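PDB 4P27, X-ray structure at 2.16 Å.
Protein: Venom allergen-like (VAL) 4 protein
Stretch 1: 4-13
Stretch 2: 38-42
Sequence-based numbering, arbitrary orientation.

Stretch 1, residues 4-13: LSEGQRAIYN
Stretch 2 (38-42) KLKWN

A large aromatic side chain can join a helix to an extended segment when the helix offers residues spaced by about one turn, and the opening helix of this venom allergen-like protein illustrates the principle. Residues 6-13 are helical, with phi/psi near -65/-43 except Glu-6, at -37/-59, and backbone bonds such as Tyr-12 N to Gln-8 O (2.9 Å). Ser-5 (chi1 p) caps the start: Gln-8 N donates to Ser-5 OG and Ser-5 N donates to Gln-8 OE1, both at 3.1 Å. The partner, 38-42, is extended, with a strand at 40-41. The stretches register at Tyr-12 and Trp-41, whose CA atoms lie 7.5 Å apart.

Leu-4, Gln-8 and Tyr-12 all direct CA-to-CB toward the other stretch; Leu-4 precedes the helix but extends the same four-residue spacing. The indole of Trp-41 (chi1 t, chi2 -96°), flat and wide, touches all three. Leu-4 (m, t) sets CD2 as a bump on one flat indole face, 3.5 Å from the centroid of the five-membered ring, a CH-pi contact. Gln-8 (m, t) brings its aliphatic CB within 3.8 Å of Trp-41 CH2. Tyr-12 (chi1 t, chi2 31°) offers its ring face to the indole edge: the centroid of the six-membered ring lies 5.5 Å from that of the phenol, the planes meet at 64°, and Trp-41 CE3 fits against that face, 3.8 Å from Tyr-12 CG.

Tyrosine also reaches past the indole to the backbone just before the strand. Tyr-12 OH donates to Leu-39 O at 2.9 Å, near the ring plane, while a water donates to Tyr-12 OH (2.8 Å) and accepts from Trp-41 N (3.0 Å). Buried Leu-39 (m, t) packs CB 4.1 Å from Tyr-12 CE1, whereas Lys-40 points CA-to-CB away and stays exposed. Of the 338 Å² buried in total, Trp-41 contributes 139 and Tyr-12 89.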

# COMPACT_ATOMS: atom_id res chain seq x y z
N LEU A 4 -3.45 16.34 -7.93
CA LEU A 4 -4.02 15.44 -6.90
C LEU A 4 -4.96 16.15 -5.99
O LEU A 4 -4.64 17.21 -5.45
CB LEU A 4 -2.93 14.78 -6.01
CG LEU A 4 -1.82 13.96 -6.63
CD1 LEU A 4 -1.16 13.09 -5.57
CD2 LEU A 4 -2.39 13.14 -7.77
N SER A 5 -6.08 15.50 -5.72
CA SER A 5 -6.94 15.90 -4.61
C SER A 5 -6.26 15.94 -3.27
O SER A 5 -5.18 15.36 -3.05
CB SER A 5 -8.17 15.00 -4.54
OG SER A 5 -7.89 13.81 -3.83
N GLU A 6 -6.88 16.68 -2.36
CA GLU A 6 -6.59 16.60 -0.95
C GLU A 6 -6.26 15.17 -0.37
O GLU A 6 -5.22 14.97 0.27
CB GLU A 6 -7.91 17.10 -0.26
CG GLU A 6 -8.40 18.48 -0.77
CD GLU A 6 -7.40 19.59 -0.42
OE1 GLU A 6 -6.34 19.26 0.23
OE2 GLU A 6 -7.66 20.74 -0.79
N GLY A 7 -7.20 14.24 -0.50
CA GLY A 7 -7.02 12.87 0.03
C GLY A 7 -5.87 12.16 -0.72
O GLY A 7 -5.06 11.55 -0.07
N GLN A 8 -5.79 12.33 -2.03
CA GLN A 8 -4.85 11.61 -2.83
C GLN A 8 -3.48 12.02 -2.37
O GLN A 8 -2.60 11.17 -2.17
CB GLN A 8 -5.11 11.91 -4.29
CG GLN A 8 -6.33 11.14 -4.87
CD GLN A 8 -6.58 11.48 -6.34
OE1 GLN A 8 -6.22 12.58 -6.80
NE2 GLN A 8 -7.13 10.53 -7.09
N ARG A 9 -3.29 13.33 -2.14
CA ARG A 9 -1.99 13.82 -1.79
C ARG A 9 -1.56 13.28 -0.41
O ARG A 9 -0.46 12.81 -0.23
CB ARG A 9 -1.88 15.37 -1.86
CG ARG A 9 -0.58 15.93 -1.24
CD ARG A 9 0.67 15.68 -2.09
NE ARG A 9 0.44 16.10 -3.48
CZ ARG A 9 1.23 15.88 -4.54
NH1 ARG A 9 2.36 15.20 -4.43
NH2 ARG A 9 0.83 16.31 -5.75
N ALA A 10 -2.48 13.31 0.54
CA ALA A 10 -2.23 12.75 1.82
C ALA A 10 -1.85 11.21 1.72
O ALA A 10 -0.96 10.74 2.46
CB ALA A 10 -3.50 12.95 2.67
N ILE A 11 -2.56 10.45 0.87
CA ILE A 11 -2.33 8.99 0.83
C ILE A 11 -0.90 8.82 0.21
O ILE A 11 -0.13 8.09 0.70
CB ILE A 11 -3.38 8.33 -0.03
CG1 ILE A 11 -4.72 8.29 0.74
CG2 ILE A 11 -2.92 6.89 -0.44
CD1 ILE A 11 -5.91 8.07 -0.19
N TYR A 12 -0.59 9.56 -0.84
CA TYR A 12 0.74 9.53 -1.50
C TYR A 12 1.87 9.85 -0.56
O TYR A 12 2.87 9.07 -0.43
CB TYR A 12 0.72 10.50 -2.71
CG TYR A 12 1.92 10.41 -3.64
CD1 TYR A 12 2.61 9.17 -3.84
CD2 TYR A 12 2.37 11.54 -4.32
CE1 TYR A 12 3.68 9.08 -4.72
CE2 TYR A 12 3.51 11.48 -5.19
CZ TYR A 12 4.15 10.25 -5.37
OH TYR A 12 5.24 10.16 -6.21
N ASN A 13 1.71 10.94 0.21
CA ASN A 13 2.80 11.29 1.16
C ASN A 13 2.94 10.29 2.30
O ASN A 13 4.01 10.11 2.87
CB ASN A 13 2.54 12.68 1.80
CG ASN A 13 2.69 13.86 0.82
OD1 ASN A 13 2.07 14.90 1.04
ND2 ASN A 13 3.42 13.69 -0.27
N LYS A 38 11.58 4.42 -5.59
CA LYS A 38 10.76 5.64 -5.34
C LYS A 38 9.42 5.48 -6.00
O LYS A 38 9.37 5.17 -7.20
CB LYS A 38 11.35 6.93 -5.96
CG LYS A 38 12.66 7.43 -5.39
CD LYS A 38 12.55 7.80 -3.92
CE LYS A 38 13.80 7.32 -3.21
NZ LYS A 38 14.33 8.45 -2.40
N LEU A 39 8.33 5.75 -5.27
CA LEU A 39 7.00 5.59 -5.83
C LEU A 39 6.70 6.76 -6.73
O LEU A 39 6.93 7.83 -6.31
CB LEU A 39 5.98 5.65 -4.69
CG LEU A 39 5.90 4.44 -3.81
CD1 LEU A 39 4.75 4.60 -2.78
CD2 LEU A 39 5.72 3.16 -4.66
N LYS A 40 6.11 6.57 -7.89
CA LYS A 40 5.57 7.67 -8.67
C LYS A 40 4.07 7.49 -8.83
O LYS A 40 3.60 6.40 -9.05
CB LYS A 40 6.18 7.65 -10.07
CG LYS A 40 7.63 8.09 -10.03
CD LYS A 40 8.43 7.58 -11.22
CE LYS A 40 7.55 7.07 -12.36
NZ LYS A 40 7.74 5.59 -12.40
N TRP A 41 3.34 8.58 -8.72
CA TRP A 41 1.90 8.53 -8.86
C TRP A 41 1.54 8.21 -10.27
O TRP A 41 2.22 8.63 -11.13
CB TRP A 41 1.34 9.91 -8.54
CG TRP A 41 -0.16 9.90 -8.49
CD1 TRP A 41 -1.02 10.23 -9.51
CD2 TRP A 41 -0.96 9.50 -7.38
NE1 TRP A 41 -2.34 10.10 -9.06
CE2 TRP A 41 -2.32 9.67 -7.76
CE3 TRP A 41 -0.66 9.07 -6.08
CZ2 TRP A 41 -3.40 9.37 -6.89
CZ3 TRP A 41 -1.78 8.79 -5.18
CH2 TRP A 41 -3.09 8.96 -5.60
N ASN A 42 0.46 7.50 -10.52
CA ASN A 42 0.14 7.10 -11.88
C ASN A 42 -1.34 7.26 -12.08
O ASN A 42 -2.16 6.78 -11.28
CB ASN A 42 0.47 5.66 -12.13
CG ASN A 42 0.06 5.23 -13.53
OD1 ASN A 42 -1.06 4.79 -13.82
ND2 ASN A 42 1.02 5.27 -14.42
O HOH W 1 4.74 11.25 -8.74